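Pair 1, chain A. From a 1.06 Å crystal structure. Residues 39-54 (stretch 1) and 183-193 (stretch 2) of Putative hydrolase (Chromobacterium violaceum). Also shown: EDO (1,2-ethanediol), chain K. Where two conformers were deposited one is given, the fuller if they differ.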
# COMPACT_ATOMS: atom_id res chain seq x y z
N GLN A 39 -1.03 20.86 13.67
CA GLN A 39 -1.68 21.12 14.94
C GLN A 39 -2.45 19.92 15.45
O GLN A 39 -2.44 19.64 16.65
CB GLN A 39 -2.58 22.34 14.80
CG GLN A 39 -1.79 23.63 14.77
N ALA A 40 -3.09 19.16 14.57
CA ALA A 40 -3.81 17.95 14.98
C ALA A 40 -2.80 16.93 15.52
O ALA A 40 -3.01 16.32 16.56
CB ALA A 40 -4.60 17.37 13.82
N CYS A 41 -1.69 16.76 14.82
CA CYS A 41 -0.60 15.87 15.29
C CYS A 41 -0.03 16.33 16.62
O CYS A 41 0.21 15.51 17.50
CB CYS A 41 0.51 15.72 14.29
SG CYS A 41 0.06 14.79 12.81
N ALA A 42 0.19 17.63 16.78
CA ALA A 42 0.71 18.17 18.05
C ALA A 42 -0.24 17.87 19.20
O ALA A 42 0.18 17.55 20.28
CB ALA A 42 0.95 19.67 17.94
N GLY A 43 -1.55 17.96 18.94
CA GLY A 43 -2.55 17.67 19.97
C GLY A 43 -2.51 16.20 20.38
O GLY A 43 -2.62 15.87 21.56
N LEU A 44 -2.36 15.31 19.41
CA LEU A 44 -2.25 13.89 19.71
C LEU A 44 -0.95 13.62 20.51
O LEU A 44 -0.97 12.93 21.52
CB LEU A 44 -2.25 13.05 18.44
CG LEU A 44 -3.56 13.01 17.66
CD1 LEU A 44 -3.32 12.37 16.28
CD2 LEU A 44 -4.63 12.29 18.44
N LEU A 45 0.16 14.20 20.06
CA LEU A 45 1.47 13.98 20.69
C LEU A 45 1.44 14.47 22.13
O LEU A 45 1.93 13.79 23.03
CB LEU A 45 2.54 14.68 19.87
CG LEU A 45 3.99 14.58 20.34
CD1 LEU A 45 4.39 13.13 20.55
CD2 LEU A 45 4.89 15.35 19.39
N GLN A 46 0.87 15.65 22.37
CA GLN A 46 0.80 16.19 23.72
C GLN A 46 -0.05 15.30 24.63
O GLN A 46 0.31 15.07 25.79
CB GLN A 46 0.24 17.60 23.74
CG GLN A 46 0.38 18.25 25.14
CD GLN A 46 -0.27 19.59 25.26
OE1 GLN A 46 0.37 20.58 25.60
NE2 GLN A 46 -1.55 19.64 25.01
N ALA A 47 -1.18 14.80 24.12
CA ALA A 47 -2.02 13.92 24.89
C ALA A 47 -1.30 12.61 25.23
O ALA A 47 -1.41 12.12 26.37
CB ALA A 47 -3.32 13.65 24.18
N TRP A 48 -0.59 12.04 24.26
CA TRP A 48 0.16 10.81 24.49
C TRP A 48 1.22 11.03 25.55
O TRP A 48 1.40 10.18 26.43
CB TRP A 48 0.73 10.25 23.18
CG TRP A 48 0.00 9.04 22.67
CD1 TRP A 48 0.46 7.76 22.79
CD2 TRP A 48 -1.28 8.95 22.04
NE1 TRP A 48 -0.46 6.89 22.29
CE2 TRP A 48 -1.54 7.59 21.83
CE3 TRP A 48 -2.23 9.89 21.59
CZ2 TRP A 48 -2.69 7.13 21.19
CZ3 TRP A 48 -3.39 9.44 20.99
CH2 TRP A 48 -3.61 8.06 20.78
N ARG A 49 1.96 12.11 25.45
CA ARG A 49 2.99 12.44 26.43
C ARG A 49 2.38 12.64 27.82
O ARG A 49 2.88 12.12 28.80
CB ARG A 49 3.76 13.68 26.00
CG ARG A 49 4.69 13.46 24.85
CD ARG A 49 5.23 14.77 24.35
NE ARG A 49 6.28 14.54 23.35
CZ ARG A 49 6.76 15.44 22.51
NH1 ARG A 49 6.27 16.66 22.43
NH2 ARG A 49 7.77 15.10 21.71
N ALA A 50 1.30 13.41 27.89
CA ALA A 50 0.67 13.72 29.17
C ALA A 50 0.16 12.46 29.85
O ALA A 50 0.22 12.37 31.06
CB ALA A 50 -0.45 14.74 28.96
N ARG A 51 -0.31 11.49 29.06
CA ARG A 51 -0.87 10.25 29.58
C ARG A 51 0.19 9.16 29.74
O ARG A 51 -0.11 8.09 30.29
CB ARG A 51 -2.01 9.78 28.68
CG ARG A 51 -3.27 10.66 28.76
CD ARG A 51 -4.31 10.17 27.78
NE ARG A 51 -5.55 10.96 27.77
CZ ARG A 51 -6.50 10.90 28.68
NH1 ARG A 51 -6.40 10.10 29.74
NH2 ARG A 51 -7.59 11.67 28.56
N GLY A 52 1.41 9.40 29.27
CA GLY A 52 2.44 8.38 29.38
C GLY A 52 2.20 7.15 28.54
O GLY A 52 2.61 6.06 28.91
N LEU A 53 1.55 7.33 27.40
CA LEU A 53 1.23 6.22 26.50
C LEU A 53 2.36 5.99 25.48
O LEU A 53 3.16 6.88 25.21
CB LEU A 53 -0.10 6.54 25.80
CG LEU A 53 -1.31 6.46 26.70
CD1 LEU A 53 -2.51 7.07 25.97
CD2 LEU A 53 -1.57 4.99 27.05
N PRO A 54 2.39 4.80 24.86
CA PRO A 54 3.47 4.47 23.97
C PRO A 54 3.46 5.32 22.68
O PRO A 54 2.39 5.55 22.12
CB PRO A 54 3.21 2.98 23.64
CG PRO A 54 2.22 2.50 24.54
CD PRO A 54 1.49 3.66 25.09
N GLY A 183 -11.11 10.73 13.23
CA GLY A 183 -10.55 12.04 13.50
C GLY A 183 -9.85 12.08 14.84
O GLY A 183 -10.19 11.38 15.79
N SER A 184 -8.93 13.02 14.95
CA SER A 184 -8.18 13.19 16.18
C SER A 184 -9.09 13.51 17.36
O SER A 184 -8.81 13.04 18.45
CB SER A 184 -7.10 14.25 16.05
OG SER A 184 -7.62 15.54 15.81
N ALA A 185 -10.18 14.26 17.18
CA ALA A 185 -11.09 14.56 18.29
C ALA A 185 -11.67 13.26 18.84
O ALA A 185 -11.82 13.10 20.07
CB ALA A 185 -12.18 15.53 17.89
N ASP A 186 -12.06 12.34 17.96
CA ASP A 186 -12.62 11.00 18.29
C ASP A 186 -11.63 10.25 19.17
O ASP A 186 -11.93 9.58 20.15
CB ASP A 186 -12.80 10.07 17.03
CG ASP A 186 -13.77 10.63 15.94
OD1 ASP A 186 -14.75 11.33 16.33
OD2 ASP A 186 -13.54 10.34 14.71
N ILE A 187 -10.39 10.27 18.69
CA ILE A 187 -9.29 9.55 19.32
C ILE A 187 -9.05 10.11 20.75
O ILE A 187 -8.91 9.36 21.72
CB ILE A 187 -8.03 9.66 18.45
CG1 ILE A 187 -8.18 8.79 17.19
CG2 ILE A 187 -6.81 9.25 19.28
CD1 ILE A 187 -7.30 9.22 16.04
N LEU A 188 -9.00 11.43 20.87
CA LEU A 188 -8.74 12.06 22.16
C LEU A 188 -9.85 11.75 23.12
O LEU A 188 -9.59 11.50 24.30
CB LEU A 188 -8.55 13.56 21.98
CG LEU A 188 -7.29 13.99 21.23
CD1 LEU A 188 -7.35 15.50 20.93
CD2 LEU A 188 -6.01 13.61 22.01
N ALA A 189 -11.10 11.73 22.65
CA ALA A 189 -12.22 11.36 23.51
C ALA A 189 -12.09 9.91 23.96
O ALA A 189 -12.33 9.57 25.12
CB ALA A 189 -13.53 11.60 22.79
N ALA A 190 -11.68 9.03 23.04
CA ALA A 190 -11.55 7.61 23.36
C ALA A 190 -10.46 7.35 24.41
O ALA A 190 -10.62 6.44 25.26
CB ALA A 190 -11.27 6.79 22.10
N LEU A 191 -9.40 8.14 24.40
CA LEU A 191 -8.37 8.00 25.44
C LEU A 191 -8.95 8.18 26.84
O LEU A 191 -8.56 7.48 27.76
CB LEU A 191 -7.25 9.00 25.25
CG LEU A 191 -6.36 8.85 24.03
CD1 LEU A 191 -5.31 9.94 23.99
CD2 LEU A 191 -5.71 7.45 23.99
N GLY A 192 -9.86 9.13 26.99
CA GLY A 192 -10.50 9.39 28.26
C GLY A 192 -11.39 8.29 28.79
O GLY A 192 -11.75 8.34 29.96
N ASN A 193 -11.76 7.34 27.93
CA ASN A 193 -12.62 6.21 28.30
C ASN A 193 -11.86 4.95 28.65
O ASN A 193 -12.46 3.98 29.14
CB ASN A 193 -13.65 5.92 27.20
CG ASN A 193 -14.60 7.07 26.96
OD1 ASN A 193 -15.01 7.32 25.82
ND2 ASN A 193 -14.93 7.79 28.02
C1 EDO K . -5.49 6.16 29.62
O1 EDO K . -5.88 5.57 30.88
C2 EDO K . -4.31 7.04 29.83
O2 EDO K . -4.64 8.25 30.50
O HOH W 1 -7.16 12.81 25.61

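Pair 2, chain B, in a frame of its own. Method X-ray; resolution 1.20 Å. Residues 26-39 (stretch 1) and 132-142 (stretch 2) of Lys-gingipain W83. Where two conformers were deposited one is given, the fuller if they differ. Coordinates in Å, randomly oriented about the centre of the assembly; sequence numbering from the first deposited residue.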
# COMPACT_ATOMS: atom_id res chain seq x y z
N GLU B 26 -16.76 -1.30 -15.47
CA GLU B 26 -17.85 -1.72 -14.59
C GLU B 26 -17.34 -2.31 -13.29
O GLU B 26 -17.84 -1.97 -12.22
CB GLU B 26 -18.70 -2.73 -15.36
CG GLU B 26 -19.85 -3.32 -14.56
CD GLU B 26 -20.67 -4.33 -15.34
OE1 GLU B 26 -20.18 -4.87 -16.37
OE2 GLU B 26 -21.81 -4.60 -14.92
N ALA B 27 -16.32 -3.19 -13.38
CA ALA B 27 -15.78 -3.82 -12.17
C ALA B 27 -15.14 -2.80 -11.23
O ALA B 27 -15.14 -2.99 -10.01
CB ALA B 27 -14.77 -4.90 -12.55
N LEU B 28 -14.57 -1.73 -11.78
CA LEU B 28 -13.88 -0.76 -10.94
C LEU B 28 -14.84 0.12 -10.16
O LEU B 28 -14.46 0.69 -9.12
CB LEU B 28 -13.01 0.11 -11.87
CG LEU B 28 -11.88 0.93 -11.31
CD1 LEU B 28 -10.94 0.12 -10.45
CD2 LEU B 28 -11.15 1.65 -12.44
N LYS B 29 -16.09 0.29 -10.64
CA LYS B 29 -17.00 1.25 -10.01
C LYS B 29 -17.14 1.12 -8.46
O LYS B 29 -17.07 2.16 -7.81
CB LYS B 29 -18.39 1.20 -10.67
CG LYS B 29 -19.21 2.43 -10.25
CD LYS B 29 -20.30 2.85 -11.22
CE LYS B 29 -21.29 3.78 -10.52
NZ LYS B 29 -20.65 4.98 -9.88
N PRO B 30 -17.33 -0.06 -7.85
CA PRO B 30 -17.51 -0.08 -6.38
C PRO B 30 -16.27 0.41 -5.64
O PRO B 30 -16.37 1.00 -4.55
CB PRO B 30 -17.81 -1.55 -6.05
CG PRO B 30 -18.24 -2.16 -7.34
CD PRO B 30 -17.57 -1.40 -8.44
N TRP B 31 -15.08 0.19 -6.24
CA TRP B 31 -13.84 0.66 -5.61
C TRP B 31 -13.78 2.19 -5.73
O TRP B 31 -13.47 2.87 -4.73
CB TRP B 31 -12.66 -0.01 -6.32
CG TRP B 31 -11.30 0.25 -5.73
CD1 TRP B 31 -10.72 -0.38 -4.65
CD2 TRP B 31 -10.30 1.14 -6.26
NE1 TRP B 31 -9.42 0.05 -4.50
CE2 TRP B 31 -9.13 0.97 -5.48
CE3 TRP B 31 -10.26 2.03 -7.34
CZ2 TRP B 31 -7.96 1.67 -5.74
CZ3 TRP B 31 -9.09 2.73 -7.61
CH2 TRP B 31 -7.96 2.56 -6.80
N LEU B 32 -14.08 2.74 -6.90
CA LEU B 32 -14.10 4.21 -7.04
C LEU B 32 -15.14 4.86 -6.14
O LEU B 32 -14.89 5.91 -5.54
CB LEU B 32 -14.39 4.58 -8.52
CG LEU B 32 -13.34 4.10 -9.52
CD1 LEU B 32 -13.85 4.31 -10.92
CD2 LEU B 32 -11.95 4.73 -9.28
N THR B 33 -16.30 4.23 -5.99
CA THR B 33 -17.36 4.77 -5.13
C THR B 33 -16.83 4.91 -3.70
O THR B 33 -16.97 5.94 -3.06
CB THR B 33 -18.60 3.90 -5.18
OG1 THR B 33 -19.12 3.95 -6.52
CG2 THR B 33 -19.65 4.31 -4.16
N TRP B 34 -16.23 3.82 -3.18
CA TRP B 34 -15.69 3.84 -1.80
C TRP B 34 -14.55 4.84 -1.64
O TRP B 34 -14.50 5.56 -0.66
CB TRP B 34 -15.29 2.44 -1.39
CG TRP B 34 -14.46 2.37 -0.15
CD1 TRP B 34 -13.18 1.88 -0.08
CD2 TRP B 34 -14.77 2.84 1.17
NE1 TRP B 34 -12.71 1.94 1.20
CE2 TRP B 34 -13.66 2.54 1.99
CE3 TRP B 34 -15.90 3.46 1.76
CZ2 TRP B 34 -13.63 2.86 3.35
CZ3 TRP B 34 -15.85 3.79 3.10
CH2 TRP B 34 -14.74 3.48 3.88
N LYS B 35 -13.61 4.90 -2.62
CA LYS B 35 -12.52 5.86 -2.49
C LYS B 35 -13.05 7.29 -2.45
O LYS B 35 -12.59 8.10 -1.66
CB LYS B 35 -11.51 5.70 -3.62
CG LYS B 35 -10.76 4.35 -3.60
CD LYS B 35 -10.08 3.99 -2.24
CE LYS B 35 -9.26 2.75 -2.44
NZ LYS B 35 -8.52 2.34 -1.23
N ALA B 36 -14.10 7.61 -3.26
CA ALA B 36 -14.69 8.98 -3.19
C ALA B 36 -15.35 9.17 -1.83
O ALA B 36 -15.18 10.21 -1.18
CB ALA B 36 -15.73 9.15 -4.29
N GLN B 37 -16.08 8.15 -1.34
CA GLN B 37 -16.76 8.26 -0.06
C GLN B 37 -15.80 8.53 1.10
O GLN B 37 -16.14 9.26 2.05
CB GLN B 37 -17.58 7.00 0.22
CG GLN B 37 -18.81 6.93 -0.66
CD GLN B 37 -19.50 5.59 -0.60
OE1 GLN B 37 -18.90 4.57 -0.26
NE2 GLN B 37 -20.80 5.58 -0.94
N LYS B 38 -14.60 7.92 1.05
CA LYS B 38 -13.66 8.13 2.14
C LYS B 38 -12.79 9.38 1.93
O LYS B 38 -11.91 9.66 2.73
CB LYS B 38 -12.79 6.88 2.38
CG LYS B 38 -11.73 6.66 1.28
CD LYS B 38 -11.19 5.21 1.25
CE LYS B 38 -10.60 4.73 2.56
NZ LYS B 38 -9.34 5.46 2.95
N GLY B 39 -13.08 10.17 0.90
CA GLY B 39 -12.44 11.47 0.75
C GLY B 39 -11.36 11.60 -0.29
O GLY B 39 -10.57 12.56 -0.26
N ILE B 132 -9.99 -8.55 -6.12
CA ILE B 132 -9.11 -7.66 -5.35
C ILE B 132 -9.93 -6.65 -4.60
O ILE B 132 -9.72 -6.40 -3.41
CB ILE B 132 -8.12 -6.93 -6.29
CG1 ILE B 132 -7.28 -7.91 -7.12
CG2 ILE B 132 -7.22 -5.97 -5.46
CD1 ILE B 132 -6.42 -7.23 -8.19
N ILE B 133 -10.87 -6.00 -5.34
CA ILE B 133 -11.68 -4.93 -4.73
C ILE B 133 -12.47 -5.43 -3.54
O ILE B 133 -12.57 -4.73 -2.53
CB ILE B 133 -12.61 -4.35 -5.82
CG1 ILE B 133 -11.77 -3.61 -6.85
CG2 ILE B 133 -13.71 -3.44 -5.19
CD1 ILE B 133 -12.55 -3.23 -8.11
N ASP B 134 -13.06 -6.64 -3.64
CA ASP B 134 -13.88 -7.12 -2.51
C ASP B 134 -13.05 -7.27 -1.24
O ASP B 134 -13.51 -7.03 -0.11
CB ASP B 134 -14.53 -8.43 -2.88
CG ASP B 134 -15.64 -8.28 -3.90
OD1 ASP B 134 -16.16 -7.14 -4.09
OD2 ASP B 134 -16.03 -9.31 -4.49
N LYS B 135 -11.78 -7.69 -1.39
CA LYS B 135 -10.91 -7.82 -0.21
C LYS B 135 -10.56 -6.46 0.36
O LYS B 135 -10.56 -6.24 1.57
CB LYS B 135 -9.64 -8.59 -0.57
CG LYS B 135 -9.98 -10.08 -0.88
CD LYS B 135 -8.72 -10.93 -1.18
CE LYS B 135 -8.22 -10.68 -2.56
NZ LYS B 135 -7.02 -11.55 -2.86
N VAL B 136 -10.24 -5.50 -0.53
CA VAL B 136 -9.95 -4.12 -0.08
C VAL B 136 -11.13 -3.52 0.66
O VAL B 136 -10.95 -2.94 1.72
CB VAL B 136 -9.57 -3.24 -1.29
CG1 VAL B 136 -9.49 -1.78 -0.87
CG2 VAL B 136 -8.26 -3.73 -1.90
N LEU B 137 -12.34 -3.68 0.12
CA LEU B 137 -13.54 -3.09 0.73
C LEU B 137 -13.79 -3.69 2.11
O LEU B 137 -14.09 -2.96 3.06
CB LEU B 137 -14.77 -3.33 -0.18
CG LEU B 137 -14.79 -2.55 -1.49
CD1 LEU B 137 -15.97 -2.96 -2.36
CD2 LEU B 137 -14.89 -1.05 -1.20
N MET B 138 -13.67 -5.02 2.23
CA MET B 138 -13.90 -5.62 3.55
C MET B 138 -12.87 -5.13 4.55
O MET B 138 -13.18 -4.81 5.70
CB MET B 138 -13.85 -7.14 3.45
CG MET B 138 -13.91 -7.77 4.83
SD MET B 138 -14.37 -9.50 4.89
CE MET B 138 -16.16 -9.33 4.54
N TYR B 139 -11.60 -5.03 4.10
CA TYR B 139 -10.56 -4.61 5.02
C TYR B 139 -10.72 -3.16 5.45
O TYR B 139 -10.70 -2.83 6.65
CB TYR B 139 -9.18 -4.82 4.35
CG TYR B 139 -8.03 -4.55 5.29
CD1 TYR B 139 -7.53 -5.56 6.13
CD2 TYR B 139 -7.43 -3.29 5.36
CE1 TYR B 139 -6.50 -5.32 7.00
CE2 TYR B 139 -6.38 -3.04 6.23
CZ TYR B 139 -5.90 -4.07 7.02
OH TYR B 139 -4.84 -3.82 7.86
N GLU B 140 -10.94 -2.25 4.49
CA GLU B 140 -11.00 -0.81 4.78
C GLU B 140 -12.30 -0.39 5.47
O GLU B 140 -12.29 0.56 6.27
CB GLU B 140 -10.85 0.01 3.49
CG GLU B 140 -9.49 -0.17 2.84
CD GLU B 140 -9.23 1.00 1.90
OE1 GLU B 140 -10.01 1.20 0.95
OE2 GLU B 140 -8.20 1.70 2.08
N LYS B 141 -13.41 -1.07 5.15
CA LYS B 141 -14.69 -0.80 5.82
C LYS B 141 -14.78 -1.59 7.12
O LYS B 141 -15.71 -1.37 7.92
CB LYS B 141 -15.86 -1.17 4.93
CG LYS B 141 -15.94 -0.26 3.71
CD LYS B 141 -17.21 -0.63 2.93
CE LYS B 141 -17.50 0.31 1.80
NZ LYS B 141 -18.93 0.11 1.35
N ALA B 142 -13.80 -2.51 7.37
CA ALA B 142 -13.74 -3.32 8.58
C ALA B 142 -15.04 -4.07 8.83
O ALA B 142 -15.57 -4.09 9.94
CB ALA B 142 -13.35 -2.48 9.80
O HOH W 2 -7.62 4.08 1.05
O HOH W 3 -19.17 1.91 -0.74

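Pairs 1 and 2 each bring together two helices that run in nearly the same direction. In pair 1 the axes of helices 39-51 and 184-191 approach to 10.4 Å at an angle of 10°; in pair 2 helices 26-37 and 132-141 approach to 9.6 Å at 19°. Over 14 central residues the backbones superpose with an RMSD of 0.5 Å, and the two contacts bury similar areas, 460 and 519 Å². The chemistry laid over this common frame differs: pair 1 has no hydrogen bond across its stretches, whereas pair 2 joins an apolar end to a polar one.

At the N-terminal end, A:Ser184 matches B:Ile133, both pointing toward the partner helix. The small serine makes loose contacts, its CB 4.0 Å from A:Leu44 CD2, and its OG is hydrogen-bonded elsewhere in the structure. The isoleucine reaches further, placing CD1 3.7 Å from B:Trp31 CB and 3.2 Å from the backbone O of B:Ala27. A:Leu44 and B:Trp31 occupy equivalent positions, each directed sideways. The leucine bends its end inward, so that CD2 meets A:Ile187 CG2 at 3.8 Å; the indole likewise meets B:Val136, the counterpart of A:Ile187, but near its ring plane, with B:Trp31 NE1 4.1 Å from B:Val136 CG1.

The closest match among the side chains is a leucine: the centres of A:Leu188 and B:Leu137 fall 0.4 Å apart, and both adopt the m,t rotamer. Its neighbours on the first helix differ between the pairs. A:Gly43 offers only backbone, its O lying 4.1 Å from A:Leu188 CD2, while the matching B:Pro30 adds a ring whose CB is 4.4 Å from B:Leu137 CD1. At the next inward position A:Ala47 sets CB 3.5 Å from A:Leu188 CD2, and B:Trp34 repeats this with CB 3.5 Å from B:Leu137 CD2, but its indole continues across the interface.

The sharpest difference follows. In pair 1 the large ring belongs to A:Trp48, whose CZ3 lies 3.6 Å from A:Leu191 CD1, while CD2 of that leucine sits over the ring face. A:Trp48 matches B:Lys35 and A:Leu191 matches B:Glu140, so where pair 1 has an aromatic-aliphatic contact pair 2 has a salt bridge, B:Lys35 NZ to B:Glu140 OE1 at 2.9 Å. The same carboxylate oxygen accepts a hydrogen bond from B:Trp34 NE1 at 2.8 Å. B:Trp34 thus stands where pair 1 has A:Ala47, and its indole NH helps to satisfy the buried acid.

At the C-terminal end, A:Arg51 and B:Lys38 both point toward the partner. The arginine lays its guanidinium over A:Leu191, with NE 3.6 Å from CB, and NH2 and A:Leu188 O share a water. In pair 2 a water accepts from B:Lys35 NZ and B:Lys38 NZ and donates to B:Glu140 OE2, drawing the lysines and the acid into one network. A:Gly192 matches B:Lys141, whose aliphatic chain covers B:Trp34: CG stands 3.8 Å from the centroid of its six-membered ring, almost along the normal.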